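ABC transporter, periplasmic substrate-binding protein (Thermotoga maritima, PDB 2HPG) probably binds a solute in the periplasm and delivers it to a tripartite ATP-independent (TRAP) transporter. Local coordinates at residues T10-H15 with E45-S50; W70-A75 with F230-A235; Y141-T146 with M219-H224. One frame throughout, in Å; residues are numbered along the deposited sequence.

Contact 1: T10-H15 with E45-S50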
ATOM      1  N   THR A  10      20.062 -16.766   3.245  1.00 25.79           N
ATOM      2  CA  THR A  10      19.936 -15.386   3.697  1.00 24.63           C
ATOM      3  C   THR A  10      19.059 -14.638   2.696  1.00 24.05           C
ATOM      4  O   THR A  10      19.237 -14.782   1.478  1.00 23.52           O
ATOM      5  CB  THR A  10      21.301 -14.713   3.863  1.00 24.97           C
ATOM      6  OG1 THR A  10      22.045 -15.419   4.857  1.00 26.51           O
ATOM      7  CG2 THR A  10      21.148 -13.274   4.330  1.00 25.39           C
ATOM      8  N   LEU A  11      18.064 -13.918   3.228  1.00 22.21           N
ATOM      9  CA  LEU A  11      17.155 -13.083   2.434  1.00 21.29           C
ATOM     10  C   LEU A  11      17.377 -11.634   2.855  1.00 20.18           C
ATOM     11  O   LEU A  11      17.330 -11.332   4.043  1.00 19.84           O
ATOM     12  CB  LEU A  11      15.685 -13.468   2.691  1.00 21.02           C
ATOM     13  CG  LEU A  11      14.627 -12.635   1.940  1.00 21.35           C
ATOM     14  CD1 LEU A  11      14.760 -12.782   0.428  1.00 18.70           C
ATOM     15  CD2 LEU A  11      13.199 -13.016   2.400  1.00 20.37           C
ATOM     16  N   ARG A  12      17.604 -10.746   1.887  1.00 19.47           N
ATOM     17  CA  ARG A  12      17.671  -9.306   2.147  1.00 19.28           C
ATOM     18  C   ARG A  12      16.394  -8.632   1.651  1.00 18.49           C
ATOM     19  O   ARG A  12      16.115  -8.617   0.460  1.00 17.91           O
ATOM     20  CB  ARG A  12      18.911  -8.723   1.487  1.00 19.00           C
ATOM     21  CG  ARG A  12      20.135  -9.481   1.938  1.00 20.15           C
ATOM     22  CD  ARG A  12      21.463  -8.820   1.610  1.00 20.81           C
ATOM     23  NE  ARG A  12      22.529  -9.604   2.231  1.00 22.66           N
ATOM     24  CZ  ARG A  12      22.972 -10.778   1.791  1.00 24.23           C
ATOM     25  NH1 ARG A  12      22.487 -11.344   0.683  1.00 23.83           N
ATOM     26  NH2 ARG A  12      23.916 -11.398   2.465  1.00 25.99           N
ATOM     27  N   PHE A  13      15.623  -8.085   2.582  1.00 18.01           N
ATOM     28  CA  PHE A  13      14.288  -7.603   2.284  1.00 18.02           C
ATOM     29  C   PHE A  13      14.221  -6.105   2.452  1.00 17.50           C
ATOM     30  O   PHE A  13      14.421  -5.620   3.553  1.00 17.92           O
ATOM     31  CB  PHE A  13      13.286  -8.264   3.214  1.00 17.85           C
ATOM     32  CG  PHE A  13      11.880  -8.220   2.693  1.00 18.54           C
ATOM     33  CD1 PHE A  13      11.397  -9.240   1.901  1.00 18.09           C
ATOM     34  CD2 PHE A  13      11.055  -7.155   2.985  1.00 17.80           C
ATOM     35  CE1 PHE A  13      10.109  -9.205   1.402  1.00 18.09           C
ATOM     36  CE2 PHE A  13       9.771  -7.112   2.484  1.00 17.37           C
ATOM     37  CZ  PHE A  13       9.299  -8.144   1.694  1.00 18.15           C
ATOM     38  N   GLY A  14      13.908  -5.380   1.376  1.00 17.21           N
ATOM     39  CA  GLY A  14      14.001  -3.929   1.399  1.00 17.48           C
ATOM     40  C   GLY A  14      12.725  -3.128   1.213  1.00 17.79           C
ATOM     41  O   GLY A  14      11.639  -3.664   0.993  1.00 16.73           O
ATOM     42  N   HIS A  15      12.886  -1.813   1.282  1.00 18.08           N
ATOM     43  CA  HIS A  15      11.783  -0.884   1.118  1.00 19.12           C
ATOM     44  C   HIS A  15      10.730  -0.985   2.216  1.00 18.42           C
ATOM     45  O   HIS A  15       9.557  -0.749   1.970  1.00 18.34           O
ATOM     46  CB  HIS A  15      11.127  -1.044  -0.272  1.00 19.63           C
ATOM     47  CG  HIS A  15      11.923  -0.432  -1.383  1.00 22.39           C
ATOM     48  ND1 HIS A  15      11.438  -0.311  -2.670  1.00 23.02           N
ATOM     49  CD2 HIS A  15      13.173   0.092  -1.401  1.00 24.30           C
ATOM     50  CE1 HIS A  15      12.362   0.252  -3.433  1.00 24.50           C
ATOM     51  NE2 HIS A  15      13.424   0.504  -2.688  1.00 25.19           N
ATOM     52  N   GLU A  45      17.389 -10.351   6.573  1.00 20.65           N
ATOM     53  CA  GLU A  45      17.898  -9.035   6.895  1.00 20.47           C
ATOM     54  C   GLU A  45      16.941  -8.002   6.340  1.00 18.83           C
ATOM     55  O   GLU A  45      16.572  -8.076   5.175  1.00 17.16           O
ATOM     56  CB  GLU A  45      19.277  -8.868   6.267  1.00 20.62           C
ATOM     57  CG  GLU A  45      19.983  -7.644   6.728  1.00 23.32           C
ATOM     58  CD  GLU A  45      21.436  -7.605   6.287  1.00 24.67           C
ATOM     59  OE1 GLU A  45      21.824  -8.417   5.385  1.00 29.58           O
ATOM     60  OE2 GLU A  45      22.172  -6.757   6.867  1.00 30.67           O
ATOM     61  N   VAL A  46      16.565  -7.029   7.166  1.00 17.89           N
ATOM     62  CA  VAL A  46      15.503  -6.094   6.839  1.00 17.56           C
ATOM     63  C   VAL A  46      16.077  -4.682   6.644  1.00 17.28           C
ATOM     64  O   VAL A  46      16.733  -4.160   7.536  1.00 16.68           O
ATOM     65  CB  VAL A  46      14.414  -6.120   7.961  1.00 17.88           C
ATOM     66  CG1 VAL A  46      13.355  -5.079   7.704  1.00 17.48           C
ATOM     67  CG2 VAL A  46      13.784  -7.514   8.036  1.00 17.38           C
ATOM     68  N   PHE A  47      15.825  -4.087   5.475  1.00 17.35           N
ATOM     69  CA  PHE A  47      16.376  -2.771   5.105  1.00 18.17           C
ATOM     70  C   PHE A  47      15.305  -1.705   4.966  1.00 18.09           C
ATOM     71  O   PHE A  47      14.454  -1.803   4.078  1.00 18.27           O
ATOM     72  CB  PHE A  47      17.112  -2.856   3.771  1.00 18.01           C
ATOM     73  CG  PHE A  47      18.354  -3.679   3.828  1.00 19.35           C
ATOM     74  CD1 PHE A  47      19.589  -3.082   3.981  1.00 18.79           C
ATOM     75  CD2 PHE A  47      18.293  -5.048   3.745  1.00 19.77           C
ATOM     76  CE1 PHE A  47      20.725  -3.836   4.039  1.00 19.67           C
ATOM     77  CE2 PHE A  47      19.436  -5.806   3.829  1.00 19.91           C
ATOM     78  CZ  PHE A  47      20.641  -5.209   3.966  1.00 19.82           C
ATOM     79  N   PRO A  48      15.326  -0.681   5.842  1.00 19.12           N
ATOM     80  CA  PRO A  48      14.426   0.449   5.668  1.00 19.37           C
ATOM     81  C   PRO A  48      14.547   1.125   4.307  1.00 20.96           C
ATOM     82  O   PRO A  48      15.574   1.024   3.656  1.00 19.79           O
ATOM     83  CB  PRO A  48      14.866   1.412   6.771  1.00 19.37           C
ATOM     84  CG  PRO A  48      15.364   0.505   7.851  1.00 19.30           C
ATOM     85  CD  PRO A  48      16.103  -0.560   7.092  1.00 18.61           C
ATOM     86  N   SER A  49      13.481   1.791   3.891  1.00 23.51           N
ATOM     87  CA  SER A  49      13.494   2.558   2.663  1.00 26.09           C
ATOM     88  C   SER A  49      14.472   3.733   2.792  1.00 29.61           C
ATOM     89  O   SER A  49      14.651   4.299   3.869  1.00 29.40           O
ATOM     90  CB  SER A  49      12.097   3.091   2.336  1.00 25.98           C
ATOM     91  OG  SER A  49      11.192   2.052   2.027  1.00 24.25           O
ATOM     92  N   SER A  50      15.114   4.068   1.680  1.00 34.02           N
ATOM     93  CA  SER A  50      15.843   5.318   1.547  1.00 38.15           C
ATOM     94  C   SER A  50      14.881   6.367   0.982  1.00 39.66           C
ATOM     95  O   SER A  50      14.059   6.059   0.100  1.00 39.78           O
ATOM     96  CB  SER A  50      17.026   5.125   0.585  1.00 37.96           C
ATOM     97  OG  SER A  50      17.904   6.236   0.633  1.00 40.34           O
TER
HETATM   98  O   HOH W   1      15.403  -0.470   1.072  1.00 23.26           O

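Contact 2: W70-A75 with F230-A235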
ATOM      1  N   TRP A  70      10.975  -7.330  -1.625  1.00 20.00           N
ATOM      2  CA  TRP A  70      10.552  -5.944  -1.509  1.00 20.70           C
ATOM      3  C   TRP A  70       9.121  -5.823  -1.013  1.00 19.65           C
ATOM      4  O   TRP A  70       8.238  -6.629  -1.361  1.00 18.99           O
ATOM      5  CB  TRP A  70      10.662  -5.205  -2.852  1.00 22.11           C
ATOM      6  CG  TRP A  70      11.976  -5.341  -3.501  1.00 24.42           C
ATOM      7  CD1 TRP A  70      12.316  -6.209  -4.504  1.00 25.25           C
ATOM      8  CD2 TRP A  70      13.158  -4.590  -3.199  1.00 25.15           C
ATOM      9  NE1 TRP A  70      13.643  -6.052  -4.833  1.00 25.95           N
ATOM     10  CE2 TRP A  70      14.182  -5.064  -4.047  1.00 25.67           C
ATOM     11  CE3 TRP A  70      13.453  -3.579  -2.284  1.00 25.04           C
ATOM     12  CZ2 TRP A  70      15.477  -4.539  -4.019  1.00 26.47           C
ATOM     13  CZ3 TRP A  70      14.747  -3.058  -2.252  1.00 25.07           C
ATOM     14  CH2 TRP A  70      15.740  -3.541  -3.111  1.00 25.17           C
ATOM     15  N   ASN A  71       8.920  -4.791  -0.202  1.00 18.54           N
ATOM     16  CA  ASN A  71       7.616  -4.271   0.146  1.00 17.91           C
ATOM     17  C   ASN A  71       7.202  -3.365  -0.993  1.00 18.03           C
ATOM     18  O   ASN A  71       7.720  -2.258  -1.109  1.00 18.46           O
ATOM     19  CB  ASN A  71       7.735  -3.481   1.456  1.00 17.61           C
ATOM     20  CG  ASN A  71       6.470  -2.703   1.818  1.00 17.64           C
ATOM     21  OD1 ASN A  71       5.409  -3.284   1.988  1.00 13.73           O
ATOM     22  ND2 ASN A  71       6.607  -1.387   2.008  1.00 17.35           N
ATOM     23  N   THR A  72       6.304  -3.826  -1.855  1.00 17.76           N
ATOM     24  CA  THR A  72       5.876  -3.011  -3.001  1.00 17.65           C
ATOM     25  C   THR A  72       4.339  -2.892  -2.993  1.00 18.05           C
ATOM     26  O   THR A  72       3.729  -2.983  -1.936  1.00 16.81           O
ATOM     27  CB  THR A  72       6.436  -3.604  -4.308  1.00 17.46           C
ATOM     28  OG1 THR A  72       6.130  -2.742  -5.410  1.00 17.88           O
ATOM     29  CG2 THR A  72       5.888  -4.984  -4.556  1.00 16.60           C
ATOM     30  N   ASP A  73       3.710  -2.666  -4.151  1.00 18.59           N
ATOM     31  CA  ASP A  73       2.246  -2.617  -4.216  1.00 18.97           C
ATOM     32  C   ASP A  73       1.712  -3.045  -5.586  1.00 19.39           C
ATOM     33  O   ASP A  73       2.497  -3.309  -6.499  1.00 18.81           O
ATOM     34  CB  ASP A  73       1.760  -1.229  -3.837  1.00 19.29           C
ATOM     35  CG  ASP A  73       2.269  -0.157  -4.765  1.00 20.32           C
ATOM     36  OD1 ASP A  73       2.457  -0.415  -5.977  1.00 20.74           O
ATOM     37  OD2 ASP A  73       2.452   0.964  -4.274  1.00 22.38           O
ATOM     38  N   SER A  74       0.384  -3.140  -5.717  1.00 19.88           N
ATOM     39  CA  SER A  74      -0.236  -3.615  -6.965  1.00 19.97           C
ATOM     40  C   SER A  74      -0.192  -2.563  -8.072  1.00 21.07           C
ATOM     41  O   SER A  74      -0.400  -2.870  -9.239  1.00 21.30           O
ATOM     42  CB  SER A  74      -1.669  -4.114  -6.737  1.00 20.64           C
ATOM     43  OG  SER A  74      -2.550  -3.074  -6.343  1.00 19.28           O
ATOM     44  N   ALA A  75       0.101  -1.316  -7.724  1.00 22.03           N
ATOM     45  CA  ALA A  75       0.324  -0.300  -8.725  1.00 23.25           C
ATOM     46  C   ALA A  75       1.631  -0.608  -9.471  1.00 24.10           C
ATOM     47  O   ALA A  75       1.775  -0.275 -10.645  1.00 24.62           O
ATOM     48  CB  ALA A  75       0.359   1.089  -8.090  1.00 22.65           C
ATOM     49  N   PHE A 230       2.166  -5.296  -1.200  1.00 17.99           N
ATOM     50  CA  PHE A 230       2.471  -6.657  -1.619  1.00 18.32           C
ATOM     51  C   PHE A 230       3.915  -6.966  -1.291  1.00 18.54           C
ATOM     52  O   PHE A 230       4.794  -6.170  -1.564  1.00 17.61           O
ATOM     53  CB  PHE A 230       2.240  -6.802  -3.114  1.00 18.78           C
ATOM     54  CG  PHE A 230       0.818  -7.011  -3.472  1.00 19.77           C
ATOM     55  CD1 PHE A 230       0.409  -8.203  -4.036  1.00 20.19           C
ATOM     56  CD2 PHE A 230      -0.131  -6.032  -3.208  1.00 20.51           C
ATOM     57  CE1 PHE A 230      -0.911  -8.400  -4.354  1.00 21.42           C
ATOM     58  CE2 PHE A 230      -1.454  -6.237  -3.519  1.00 20.53           C
ATOM     59  CZ  PHE A 230      -1.835  -7.425  -4.103  1.00 21.15           C
ATOM     60  N   GLU A 231       4.149  -8.123  -0.688  1.00 19.05           N
ATOM     61  CA  GLU A 231       5.469  -8.490  -0.201  1.00 19.27           C
ATOM     62  C   GLU A 231       5.989  -9.582  -1.119  1.00 19.77           C
ATOM     63  O   GLU A 231       5.423 -10.670  -1.170  1.00 19.37           O
ATOM     64  CB  GLU A 231       5.375  -8.961   1.253  1.00 19.86           C
ATOM     65  CG  GLU A 231       4.607  -8.007   2.169  1.00 17.57           C
ATOM     66  CD  GLU A 231       5.179  -6.601   2.179  1.00 17.88           C
ATOM     67  OE1 GLU A 231       6.412  -6.510   2.128  1.00 16.63           O
ATOM     68  OE2 GLU A 231       4.399  -5.599   2.234  1.00 14.82           O
ATOM     69  N   ILE A 232       7.024  -9.261  -1.895  1.00 19.32           N
ATOM     70  CA  ILE A 232       7.491 -10.149  -2.955  1.00 19.80           C
ATOM     71  C   ILE A 232       8.915 -10.643  -2.724  1.00 20.49           C
ATOM     72  O   ILE A 232       9.708  -9.969  -2.065  1.00 19.88           O
ATOM     73  CB  ILE A 232       7.366  -9.490  -4.363  1.00 19.62           C
ATOM     74  CG1 ILE A 232       8.299  -8.277  -4.508  1.00 19.36           C
ATOM     75  CG2 ILE A 232       5.919  -9.079  -4.624  1.00 18.67           C
ATOM     76  CD1 ILE A 232       8.352  -7.701  -5.915  1.00 18.45           C
ATOM     77  N   VAL A 233       9.194 -11.846  -3.231  1.00 20.95           N
ATOM     78  CA  VAL A 233      10.548 -12.402  -3.333  1.00 21.90           C
ATOM     79  C   VAL A 233      10.729 -13.065  -4.704  1.00 22.91           C
ATOM     80  O   VAL A 233       9.766 -13.235  -5.448  1.00 23.14           O
ATOM     81  CB  VAL A 233      10.885 -13.451  -2.229  1.00 21.86           C
ATOM     82  CG1 VAL A 233      10.958 -12.810  -0.844  1.00 22.01           C
ATOM     83  CG2 VAL A 233       9.901 -14.646  -2.239  1.00 21.95           C
ATOM     84  N   SER A 234      11.974 -13.409  -5.040  1.00 23.61           N
ATOM     85  CA  SER A 234      12.270 -14.184  -6.243  1.00 24.30           C
ATOM     86  C   SER A 234      11.610 -15.547  -6.170  1.00 24.73           C
ATOM     87  O   SER A 234      11.797 -16.273  -5.191  1.00 24.01           O
ATOM     88  CB  SER A 234      13.782 -14.395  -6.399  1.00 24.55           C
ATOM     89  OG  SER A 234      14.037 -15.291  -7.461  1.00 26.73           O
ATOM     90  N   ALA A 235      10.853 -15.902  -7.210  1.00 25.45           N
ATOM     91  CA  ALA A 235      10.236 -17.234  -7.282  1.00 26.55           C
ATOM     92  C   ALA A 235      11.311 -18.324  -7.311  1.00 27.69           C
ATOM     93  O   ALA A 235      11.166 -19.357  -6.640  1.00 29.02           O
ATOM     94  CB  ALA A 235       9.332 -17.337  -8.500  1.00 26.17           C
TER

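Contact 3: Y141-T146 with M219-H224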
ATOM      1  N   TYR A 141      -5.997   4.122   5.447  1.00 16.53           N
ATOM      2  CA  TYR A 141      -6.707   5.000   4.524  1.00 15.16           C
ATOM      3  C   TYR A 141      -6.005   6.319   4.345  1.00 15.48           C
ATOM      4  O   TYR A 141      -5.543   6.932   5.308  1.00 14.61           O
ATOM      5  CB  TYR A 141      -8.119   5.301   5.020  1.00 16.00           C
ATOM      6  CG  TYR A 141      -8.971   4.092   5.009  1.00 15.86           C
ATOM      7  CD1 TYR A 141      -9.664   3.720   3.863  1.00 14.76           C
ATOM      8  CD2 TYR A 141      -9.001   3.248   6.097  1.00 16.83           C
ATOM      9  CE1 TYR A 141     -10.418   2.586   3.845  1.00 14.49           C
ATOM     10  CE2 TYR A 141      -9.758   2.119   6.082  1.00 16.10           C
ATOM     11  CZ  TYR A 141     -10.463   1.795   4.952  1.00 15.96           C
ATOM     12  OH  TYR A 141     -11.204   0.647   4.940  1.00 16.88           O
ATOM     13  N   ARG A 142      -6.006   6.763   3.103  1.00 14.82           N
ATOM     14  CA  ARG A 142      -5.435   8.027   2.720  1.00 15.18           C
ATOM     15  C   ARG A 142      -6.543   9.034   2.507  1.00 14.72           C
ATOM     16  O   ARG A 142      -7.639   8.694   2.029  1.00 13.08           O
ATOM     17  CB  ARG A 142      -4.584   7.838   1.464  1.00 15.11           C
ATOM     18  CG  ARG A 142      -3.340   7.044   1.788  1.00 16.25           C
ATOM     19  CD  ARG A 142      -2.626   6.489   0.610  1.00 18.11           C
ATOM     20  NE  ARG A 142      -1.907   7.499  -0.170  1.00 20.25           N
ATOM     21  CZ  ARG A 142      -0.581   7.634  -0.264  1.00 18.76           C
ATOM     22  NH1 ARG A 142       0.246   6.842   0.382  1.00 18.50           N
ATOM     23  NH2 ARG A 142      -0.083   8.566  -1.063  1.00 19.77           N
ATOM     24  N   HIS A 143      -6.251  10.281   2.888  1.00 13.72           N
ATOM     25  CA  HIS A 143      -7.219  11.382   2.868  1.00 13.33           C
ATOM     26  C   HIS A 143      -6.542  12.569   2.209  1.00 12.61           C
ATOM     27  O   HIS A 143      -5.330  12.591   2.129  1.00 12.17           O
ATOM     28  CB  HIS A 143      -7.618  11.745   4.315  1.00 14.25           C
ATOM     29  CG  HIS A 143      -8.229  10.608   5.082  1.00 11.40           C
ATOM     30  ND1 HIS A 143      -9.351   9.937   4.648  1.00 12.52           N
ATOM     31  CD2 HIS A 143      -7.863  10.023   6.250  1.00 12.19           C
ATOM     32  CE1 HIS A 143      -9.644   8.974   5.511  1.00 13.92           C
ATOM     33  NE2 HIS A 143      -8.769   9.019   6.504  1.00 12.62           N
ATOM     34  N   PHE A 144      -7.298  13.539   1.725  1.00 13.03           N
ATOM     35  CA  PHE A 144      -6.689  14.718   1.107  1.00 13.36           C
ATOM     36  C   PHE A 144      -6.109  15.671   2.165  1.00 13.49           C
ATOM     37  O   PHE A 144      -6.750  15.885   3.186  1.00 13.21           O
ATOM     38  CB  PHE A 144      -7.706  15.461   0.259  1.00 14.38           C
ATOM     39  CG  PHE A 144      -7.998  14.792  -1.048  1.00 14.20           C
ATOM     40  CD1 PHE A 144      -7.106  14.886  -2.092  1.00 15.88           C
ATOM     41  CD2 PHE A 144      -9.129  14.043  -1.212  1.00 16.24           C
ATOM     42  CE1 PHE A 144      -7.360  14.268  -3.306  1.00 16.61           C
ATOM     43  CE2 PHE A 144      -9.397  13.427  -2.409  1.00 16.17           C
ATOM     44  CZ  PHE A 144      -8.500  13.536  -3.457  1.00 16.30           C
ATOM     45  N   VAL A 145      -4.935  16.246   1.880  1.00 13.67           N
ATOM     46  CA  VAL A 145      -4.262  17.171   2.782  1.00 14.40           C
ATOM     47  C   VAL A 145      -4.074  18.435   1.957  1.00 14.95           C
ATOM     48  O   VAL A 145      -3.326  18.439   0.985  1.00 14.24           O
ATOM     49  CB  VAL A 145      -2.883  16.681   3.281  1.00 14.58           C
ATOM     50  CG1 VAL A 145      -2.545  17.380   4.640  1.00 12.89           C
ATOM     51  CG2 VAL A 145      -2.839  15.156   3.443  1.00 14.46           C
ATOM     52  N   THR A 146      -4.784  19.495   2.336  1.00 17.16           N
ATOM     53  CA  THR A 146      -4.937  20.686   1.498  1.00 17.49           C
ATOM     54  C   THR A 146      -5.046  21.967   2.350  1.00 18.69           C
ATOM     55  O   THR A 146      -5.058  21.902   3.566  1.00 19.58           O
ATOM     56  CB  THR A 146      -6.228  20.576   0.687  1.00 17.88           C
ATOM     57  OG1 THR A 146      -7.338  20.493   1.596  1.00 19.35           O
ATOM     58  CG2 THR A 146      -6.230  19.313  -0.245  1.00 15.26           C
HETATM   59  N   MSE A 219      -7.316  18.229   6.750  1.00 17.96           N
HETATM   60  CA  MSE A 219      -7.402  16.816   6.437  0.50 17.87           C
HETATM   61  C   MSE A 219      -8.858  16.508   6.136  1.00 17.39           C
HETATM   62  O   MSE A 219      -9.697  16.596   7.028  1.00 16.78           O
HETATM   63  CB  MSE A 219      -6.926  15.985   7.622  0.50 18.43           C
HETATM   64  CG  MSE A 219      -6.515  14.594   7.224  0.50 19.85           C
HETATM   65 SE   MSE A 219      -4.617  14.516   6.849  0.40 24.67          SE
HETATM   66  CE  MSE A 219      -4.440  12.577   6.771  0.50 20.10           C
ATOM     67  N   SER A 220      -9.170  16.192   4.876  1.00 16.80           N
ATOM     68  CA  SER A 220     -10.537  15.874   4.490  1.00 15.94           C
ATOM     69  C   SER A 220     -10.656  14.374   4.261  1.00 15.93           C
ATOM     70  O   SER A 220      -9.960  13.808   3.402  1.00 14.40           O
ATOM     71  CB  SER A 220     -10.939  16.622   3.222  1.00 16.14           C
ATOM     72  OG  SER A 220     -10.564  17.987   3.260  1.00 14.05           O
ATOM     73  N   GLU A 221     -11.531  13.734   5.041  1.00 16.12           N
ATOM     74  CA  GLU A 221     -11.550  12.292   5.178  1.00 16.05           C
ATOM     75  C   GLU A 221     -12.348  11.573   4.096  1.00 16.48           C
ATOM     76  O   GLU A 221     -13.343  10.881   4.369  1.00 17.08           O
ATOM     77  CB  GLU A 221     -12.035  11.897   6.567  1.00 16.07           C
ATOM     78  CG  GLU A 221     -11.048  12.246   7.682  1.00 16.14           C
ATOM     79  CD  GLU A 221     -11.438  11.622   8.981  1.00 16.94           C
ATOM     80  OE1 GLU A 221     -12.622  11.278   9.121  1.00 19.81           O
ATOM     81  OE2 GLU A 221     -10.591  11.495   9.879  1.00 17.37           O
ATOM     82  N   THR A 222     -11.860  11.709   2.868  1.00 16.84           N
ATOM     83  CA  THR A 222     -12.435  11.041   1.719  1.00 16.41           C
ATOM     84  C   THR A 222     -12.147   9.548   1.756  1.00 16.77           C
ATOM     85  O   THR A 222     -12.892   8.783   1.154  1.00 17.47           O
ATOM     86  CB  THR A 222     -11.890  11.588   0.422  1.00 15.96           C
ATOM     87  OG1 THR A 222     -10.472  11.706   0.526  1.00 14.78           O
ATOM     88  CG2 THR A 222     -12.497  12.958   0.102  1.00 14.62           C
ATOM     89  N   GLY A 223     -11.070   9.142   2.435  1.00 16.75           N
ATOM     90  CA  GLY A 223     -10.715   7.724   2.581  1.00 16.29           C
ATOM     91  C   GLY A 223     -10.663   7.009   1.225  1.00 16.39           C
ATOM     92  O   GLY A 223     -11.075   5.853   1.089  1.00 15.91           O
ATOM     93  N   HIS A 224     -10.147   7.716   0.231  1.00 16.10           N
ATOM     94  CA  HIS A 224     -10.196   7.291  -1.175  1.00 15.83           C
ATOM     95  C   HIS A 224      -9.215   6.157  -1.569  1.00 16.24           C
ATOM     96  O   HIS A 224      -9.431   5.506  -2.599  1.00 16.33           O
ATOM     97  CB  HIS A 224      -9.980   8.508  -2.081  1.00 15.64           C
ATOM     98  CG  HIS A 224      -8.705   9.235  -1.794  1.00 15.48           C
ATOM     99  ND1 HIS A 224      -8.637  10.309  -0.936  1.00 16.22           N
ATOM    100  CD2 HIS A 224      -7.437   8.998  -2.198  1.00 17.29           C
ATOM    101  CE1 HIS A 224      -7.384  10.709  -0.833  1.00 13.57           C
ATOM    102  NE2 HIS A 224      -6.631   9.938  -1.594  1.00 15.67           N
TER
HETATM  103  O   HOH W   2      -8.024  18.331   2.981  1.00 12.38           O

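Contact 1: T10-H15 with E45-S50
Strands 10-14 and 45-47 run parallel, their axes 4.7 Å apart at the closest and their directions 19° apart, and the backbone of each bonds alternately to the other. Glu45 N donates to Leu11 O at 2.7 Å, Phe13 N donates to Glu45 O at 2.8 Å, and Phe47 N donates to Phe13 O, so Arg12 pairs with Glu45 and Phe13 with Val46. On the face bearing Arg12, Glu45 and Phe47, the extended Arg12 chain brings NE to 3.4 Å from Glu45 OE1, a rather long salt bridge in which the side chains cross obliquely and the guanidinium and carboxylate planes stand 57° apart. Long, flexible charged residues suit this outward face, and Thr10 CG2 lies over one face of the guanidinium, toward its rim. Phe47 lies alongside Arg12, pointing the same way: chi1 of -67° sets CG beside the backbone N, and from there the ring reaches back along Arg12, its CE2 3.8 Å from Arg12 CB, and presents an edge to Phe13 O. The aromatic ring thus shields the aliphatic root of a charged side chain. Beyond the paired strands, water 1 accepts from His15 N at 2.9 Å and donates to Pro48 O at 3.0 Å, bridging the two segments where the regular strand pairing ends. Ser49 OG comes within 3.1 Å of His15 C; its hydrogen bond is to Leu17 N, whereas His15 NE2 bonds to Glu56. Small Ser49 can therefore fit against the backbone and still tie down the next loop. The two strands are the ends of a beta-alpha-beta unit whose linking helix, 22-37, packs on the opposite face: Val46 touches His24 and Phe27, and Phe13 meets Trp30 edge-to-face, while strand 68-73 flanks strand 9-14 on its other edge.

Contact 2: W70-A75 with F230-A235
Trp70 and Thr72 pair with Ile232 and Phe230 through backbone hydrogen bonds, joining two antiparallel strands that twist sharply, with 131° between their directions. Trp70 N donates to Ile232 O at 3.0 Å and Ile232 N returns a bond to Trp70 O at 2.9 Å; Thr72 and Phe230 exchange a second such couple, in which Phe230 N sits well above the carbonyl plane of Thr72. Apolar contacts occupy the face of these four residues. The branched Thr72 and Ile232 suit a strand, and Thr72 CG2 meets Ile232 CD1 at 3.9 Å, while that same CD1 lies at the edge of the Trp70 indole. Past the strand, Ser74 CB approaches Phe230 CE2 at 3.9 Å. The polar contact lies on the other face, where Asn71 and Glu231 run side by side, amide and carboxylate nearly coplanar (12° apart), and Glu231 OE1 is 3.4 Å from Asn71 CB. An alanine in place of Glu231 would probably leave the Asn71 amide without its acidic neighbour and open a gap against Phe27 and Trp137. Burying a carboxylate among such aromatic rings is costly, so its ionisation may be shifted toward the neutral form.

Contact 3: Y141-T146 with M219-H224
Phe144 and Ser220 form the hydrogen-bonded pair of an antiparallel contact between the long strands 130-146 and 218-234, a buried junction roofed by helix 167-176. Ser220 N donates to Phe144 O at 3.0 Å, and Phe144 N reaches Ser220 O at 3.2 Å. Ser220 O also accepts from Thr222 N, closing an inverse gamma turn centred on Glu221 that breaks regular pairing. A side chain takes over there: chi1 of -59° puts CG of His143 beside the backbone N, and the ring is turned so that ND1 accepts from Gly223 N, in the ring plane, at 2.9 Å. Glu221 CG sits 4.0 Å above the centre of that ring, a CH-pi contact. Gly223 suits its place because its phi is positive and a side chain would press on His143 CE1. Further on, the rings of Phe144 and His224 meet obliquely, centroids 4.4 Å apart, CE1 of His224 lying over the Phe144 face toward the rim; Arg142 O lies over the opposite face of His224, toward its rim. Thr222 OG1 and His224 ND1, 2.7 Å apart, share a hydrogen bond, and Glu201 binds both Arg142 and His224 NE2. Both imidazoles are thus held in fixed rotations, and the carboxylate of Glu201 would probably stabilise any positive charge on His224.

Contacts 1 and 2 are neighbours in one sheet, their centres 12 Å apart, because strand 68-73 lies between strands 9-14 and 218-234. They touch directly: Gly14 O and Asn71 N are 3.2 Å apart, a probable hydrogen bond, and Phe13 CZ packs 3.3 Å from Glu231 OE1. Contact 3 lies across the centre of the chain, about 25 Å from contact 2 and 29 Å from contact 1 between centres, yet strand 218-234 serves both contacts 2 and 3, the latter nested within the loop closed by the former. Such long strands spanning two lobes are as in related TRAP binding proteins, whose ligand sits in the cleft between lobes.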